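Local atomic coordinates of putative O-Methyltransferase (Corynebacterium glutamicum, PDB entry 3DR5), a protein that probably acts as an S-adenosyl-L-methionine-dependent O-methyltransferase, although its substrate is not known. Residues T10-E13 / S14-T18; E17-A20 / A21-R24. All coordinates share one frame; numbering follows the deposited sequence.

Contact 1. Residues T10-E13 / S14-T18; sequences TYVE and STTET
Ser-14 folds its hydroxyl back on the last turn of helix 4-13. Its OG sits between its own backbone N and carbonyl carbon (chi1 75°), and from there it donates to Thr-10 O at 2.7 Å. The backbone N of Ser-14 donates to the same Thr-10 O at 2.8 Å. The two donors reach this oxygen from opposite faces of its carbonyl plane, so one residue grips it twice.

Thr-16 uses its hydroxyl in a similar way two residues further on. Its OG1 donates to Val-12 O at 2.7 Å, from a point tilted 34° out of the carbonyl plane. Gln-43 also hydrogen-bonds Thr-16 OG1.

The Tyr-11 ring brings the apolar contact. Its CG is anti to the backbone N (chi1 178°), which swings the ring round to Thr-15. Thr-15 CG2 lies over one ring face, 4.0 Å from CE2 and offset toward the rim. The phenol end reaches further, to a hydrogen bond with Asp-187 of the second subunit. Val-12 packs on Met-40 of helix 39-51 and on Arg-200 of the second subunit.

The backbone meanwhile leaves the helix. Thr-15 N makes a weak bond of 3.3 Å to Val-12 O. A second weak bond, from Thr-16 N to Glu-13 O, closes a type I beta turn from Glu-13 to Thr-16. Here, serine and threonine hydroxyls bond back to carbonyls of the final helical turn, at a helix C-terminus that touches the dimer partner.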
loop_
_atom_site.group_PDB
_atom_site.type_symbol
_atom_site.label_atom_id
_atom_site.label_comp_id
_atom_site.label_asym_id
_atom_site.label_seq_id
_atom_site.Cartn_x
_atom_site.Cartn_y
_atom_site.Cartn_z
ATOM N N THR A 10 -17.046 -5.742 -5.076
ATOM C CA THR A 10 -17.958 -6.843 -4.800
ATOM C C THR A 10 -17.251 -8.196 -4.817
ATOM O O THR A 10 -17.436 -9.011 -3.913
ATOM C CB THR A 10 -19.130 -6.855 -5.808
ATOM O OG1 THR A 10 -19.799 -5.584 -5.770
ATOM C CG2 THR A 10 -20.123 -7.946 -5.454
ATOM N N TYR A 11 -16.440 -8.436 -5.839
ATOM C CA TYR A 11 -15.712 -9.697 -5.923
ATOM C C TYR A 11 -14.712 -9.841 -4.775
ATOM O O TYR A 11 -14.575 -10.919 -4.196
ATOM C CB TYR A 11 -14.940 -9.812 -7.228
ATOM C CG TYR A 11 -14.162 -11.101 -7.288
ATOM C CD1 TYR A 11 -14.817 -12.313 -7.485
ATOM C CD2 TYR A 11 -12.788 -11.128 -7.031
ATOM C CE1 TYR A 11 -14.131 -13.520 -7.438
ATOM C CE2 TYR A 11 -12.090 -12.334 -6.984
ATOM C CZ TYR A 11 -12.774 -13.525 -7.183
ATOM O OH TYR A 11 -12.101 -14.720 -7.150
ATOM N N VAL A 12 -14.010 -8.761 -4.443
ATOM C CA VAL A 12 -13.029 -8.816 -3.364
ATOM C C VAL A 12 -13.701 -8.944 -2.003
ATOM O O VAL A 12 -13.250 -9.712 -1.155
ATOM C CB VAL A 12 -12.108 -7.572 -3.372
ATOM C CG1 VAL A 12 -11.190 -7.579 -2.146
ATOM C CG2 VAL A 12 -11.274 -7.551 -4.659
ATOM N N GLU A 13 -14.770 -8.190 -1.787
ATOM C CA GLU A 13 -15.472 -8.264 -0.517
ATOM C C GLU A 13 -16.158 -9.626 -0.383
ATOM O O GLU A 13 -16.026 -10.301 0.632
ATOM C CB GLU A 13 -16.498 -7.125 -0.399
ATOM C CG GLU A 13 -15.923 -5.849 0.214
ATOM C CD GLU A 13 -16.918 -4.707 0.271
ATOM O OE1 GLU A 13 -16.498 -3.560 0.547
ATOM O OE2 GLU A 13 -18.122 -4.954 0.047
ATOM N N SER A 14 -16.875 -10.039 -1.423
ATOM C CA SER A 14 -17.593 -11.312 -1.408
ATOM C C SER A 14 -16.665 -12.515 -1.429
ATOM O O SER A 14 -17.131 -13.659 -1.403
ATOM C CB SER A 14 -18.520 -11.402 -2.617
ATOM O OG SER A 14 -17.783 -11.666 -3.808
ATOM N N THR A 15 -15.359 -12.265 -1.461
ATOM C CA THR A 15 -14.405 -13.355 -1.540
ATOM C C THR A 15 -13.332 -13.371 -0.455
ATOM O O THR A 15 -12.554 -14.323 -0.353
ATOM C CB THR A 15 -13.782 -13.365 -2.968
ATOM O OG1 THR A 15 -13.670 -14.709 -3.442
ATOM C CG2 THR A 15 -12.451 -12.722 -2.989
ATOM N N THR A 16 -13.284 -12.309 0.345
ATOM C CA THR A 16 -12.330 -12.236 1.445
ATOM C C THR A 16 -12.876 -13.079 2.610
ATOM O O THR A 16 -13.992 -12.845 3.097
ATOM C CB THR A 16 -12.131 -10.788 1.936
ATOM O OG1 THR A 16 -11.486 -10.020 0.915
ATOM C CG2 THR A 16 -11.278 -10.764 3.195
ATOM N N GLU A 17 -12.093 -14.058 3.056
ATOM C CA GLU A 17 -12.502 -14.935 4.147
ATOM C C GLU A 17 -12.890 -14.098 5.356
ATOM O O GLU A 17 -12.078 -13.358 5.918
ATOM C CB GLU A 17 -11.363 -15.890 4.508
ATOM C CG GLU A 17 -11.707 -16.871 5.605
ATOM C CD GLU A 17 -10.473 -17.508 6.211
ATOM O OE1 GLU A 17 -10.563 -18.011 7.353
ATOM O OE2 GLU A 17 -9.415 -17.510 5.545
ATOM N N THR A 18 -14.141 -14.227 5.765
ATOM C CA THR A 18 -14.650 -13.448 6.880
ATOM C C THR A 18 -13.969 -13.691 8.223
ATOM O O THR A 18 -13.670 -14.830 8.581
ATOM C CB THR A 18 -16.189 -13.655 7.043
ATOM O OG1 THR A 18 -16.477 -15.043 7.259
ATOM C CG2 THR A 18 -16.941 -13.177 5.791
#

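Contact 2. Residues E17-A20 / A21-R24; sequences ETDA and AVAR
Asp-19 turns its carboxylate onto the first backbone N-H groups of helix 20-31. One oxygen, OD1, does the work. It accepts from Ala-21 N at 2.7 Å, a weak bond because the N-H is badly bent away (118°). It also accepts from Val-22 N, where the approach is much straighter (163°) but the 3.2 Å distance again makes the bond weak. CG of Asp-19 stands anti to its backbone N (chi1 175°), which swings the carboxylate toward these donors. The negative charge lies at the N-terminal end of the helix, where the helix dipole would probably stabilise it.

The tight part of the contact lies between Asp-19 and Val-22. The two side chains cross at about a right angle. Val-22 CG2 lies over the flat face of the Asp-19 carboxylate, 3.7 Å from CG, and Val-22 CB is equally near Asp-19 CB. The valine also packs on Leu-69 and Tyr-73 of helix 67-77, so this side of the turn faces the body of the protein.

The backbone takes up the regular helical pattern at once. Ala-23 N donates to Asp-19 O at 2.8 Å, and Ala-23 CB also comes close to that oxygen, at 3.3 Å. Arg-24 N donates to Ala-20 O at 2.9 Å.

The other side is looser and more open to solvent. Ala-20 and Ala-23 are exposed and offer only methyl groups. Arg-24 is exposed too; its bent chain leads away from the turn to a salt bridge with Asp-28, and a weak, long ion pair joins it to Glu-103. Asp-19 is thus an N-cap aspartate at the start of helix 20-31, its OD1 capping the backbone N-H groups of Ala-21 and Val-22 through two weak bonds.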
loop_
_atom_site.group_PDB
_atom_site.type_symbol
_atom_site.label_atom_id
_atom_site.label_comp_id
_atom_site.label_asym_id
_atom_site.label_seq_id
_atom_site.Cartn_x
_atom_site.Cartn_y
_atom_site.Cartn_z
ATOM N N GLU A 17 -12.093 -14.058 3.056
ATOM C CA GLU A 17 -12.502 -14.935 4.147
ATOM C C GLU A 17 -12.890 -14.098 5.356
ATOM O O GLU A 17 -12.078 -13.358 5.918
ATOM C CB GLU A 17 -11.363 -15.890 4.508
ATOM C CG GLU A 17 -11.707 -16.871 5.605
ATOM C CD GLU A 17 -10.473 -17.508 6.211
ATOM O OE1 GLU A 17 -10.563 -18.011 7.353
ATOM O OE2 GLU A 17 -9.415 -17.510 5.545
ATOM N N THR A 18 -14.141 -14.227 5.765
ATOM C CA THR A 18 -14.650 -13.448 6.880
ATOM C C THR A 18 -13.969 -13.691 8.223
ATOM O O THR A 18 -13.670 -14.830 8.581
ATOM C CB THR A 18 -16.189 -13.655 7.043
ATOM O OG1 THR A 18 -16.477 -15.043 7.259
ATOM C CG2 THR A 18 -16.941 -13.177 5.791
ATOM N N ASP A 19 -13.701 -12.604 8.946
ATOM C CA ASP A 19 -13.112 -12.705 10.275
ATOM C C ASP A 19 -14.222 -12.251 11.235
ATOM O O ASP A 19 -14.821 -11.181 11.056
ATOM C CB ASP A 19 -11.881 -11.794 10.437
ATOM C CG ASP A 19 -11.349 -11.803 11.861
ATOM O OD1 ASP A 19 -12.157 -11.988 12.799
ATOM O OD2 ASP A 19 -10.133 -11.609 12.054
ATOM N N ALA A 20 -14.497 -13.062 12.253
ATOM C CA ALA A 20 -15.555 -12.763 13.218
ATOM C C ALA A 20 -15.310 -11.476 13.989
ATOM O O ALA A 20 -16.192 -10.617 14.075
ATOM C CB ALA A 20 -15.726 -13.935 14.191
ATOM N N ALA A 21 -14.112 -11.344 14.543
ATOM C CA ALA A 21 -13.766 -10.153 15.298
ATOM C C ALA A 21 -13.879 -8.915 14.406
ATOM O O ALA A 21 -14.345 -7.868 14.849
ATOM C CB ALA A 21 -12.344 -10.282 15.862
ATOM N N VAL A 22 -13.460 -9.036 13.147
ATOM C CA VAL A 22 -13.523 -7.915 12.211
ATOM C C VAL A 22 -14.960 -7.590 11.816
ATOM O O VAL A 22 -15.345 -6.422 11.744
ATOM C CB VAL A 22 -12.702 -8.199 10.925
ATOM C CG1 VAL A 22 -13.021 -7.140 9.855
ATOM C CG2 VAL A 22 -11.210 -8.202 11.245
ATOM N N ALA A 23 -15.753 -8.626 11.555
ATOM C CA ALA A 23 -17.147 -8.427 11.172
ATOM C C ALA A 23 -17.906 -7.762 12.327
ATOM O O ALA A 23 -18.763 -6.916 12.109
ATOM C CB ALA A 23 -17.792 -9.766 10.817
ATOM N N ARG A 24 -17.585 -8.154 13.555
ATOM C CA ARG A 24 -18.234 -7.594 14.731
ATOM C C ARG A 24 -17.898 -6.100 14.832
ATOM O O ARG A 24 -18.784 -5.268 15.068
ATOM C CB ARG A 24 -17.767 -8.360 15.981
ATOM C CG ARG A 24 -18.232 -7.793 17.308
ATOM C CD ARG A 24 -19.747 -7.703 17.401
ATOM N NE ARG A 24 -20.192 -7.883 18.781
ATOM C CZ ARG A 24 -21.223 -7.249 19.321
ATOM N NH1 ARG A 24 -21.919 -6.386 18.595
ATOM N NH2 ARG A 24 -21.552 -7.472 20.586
#

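Overall arrangement
Contacts 1 and 2 lie on one continuous run of chain. Contact 1 closes helix 4-13, and contact 2 opens helix 20-31. They share Glu-17 and Thr-18, and their centres are about 12 Å apart. Both lie on the same side of the chain's centre, but their settings differ. Contact 1 is partly buried and touches both helix 39-51 and the second subunit. Contact 2 is a surface contact within one subunit, backed by helix 67-77. The chemistry is reversed at the two helix ends. In contact 1, hydroxyls donate to carbonyl oxygens at a C-terminus. In contact 2, a carboxylate accepts from backbone N-H groups at an N-terminus.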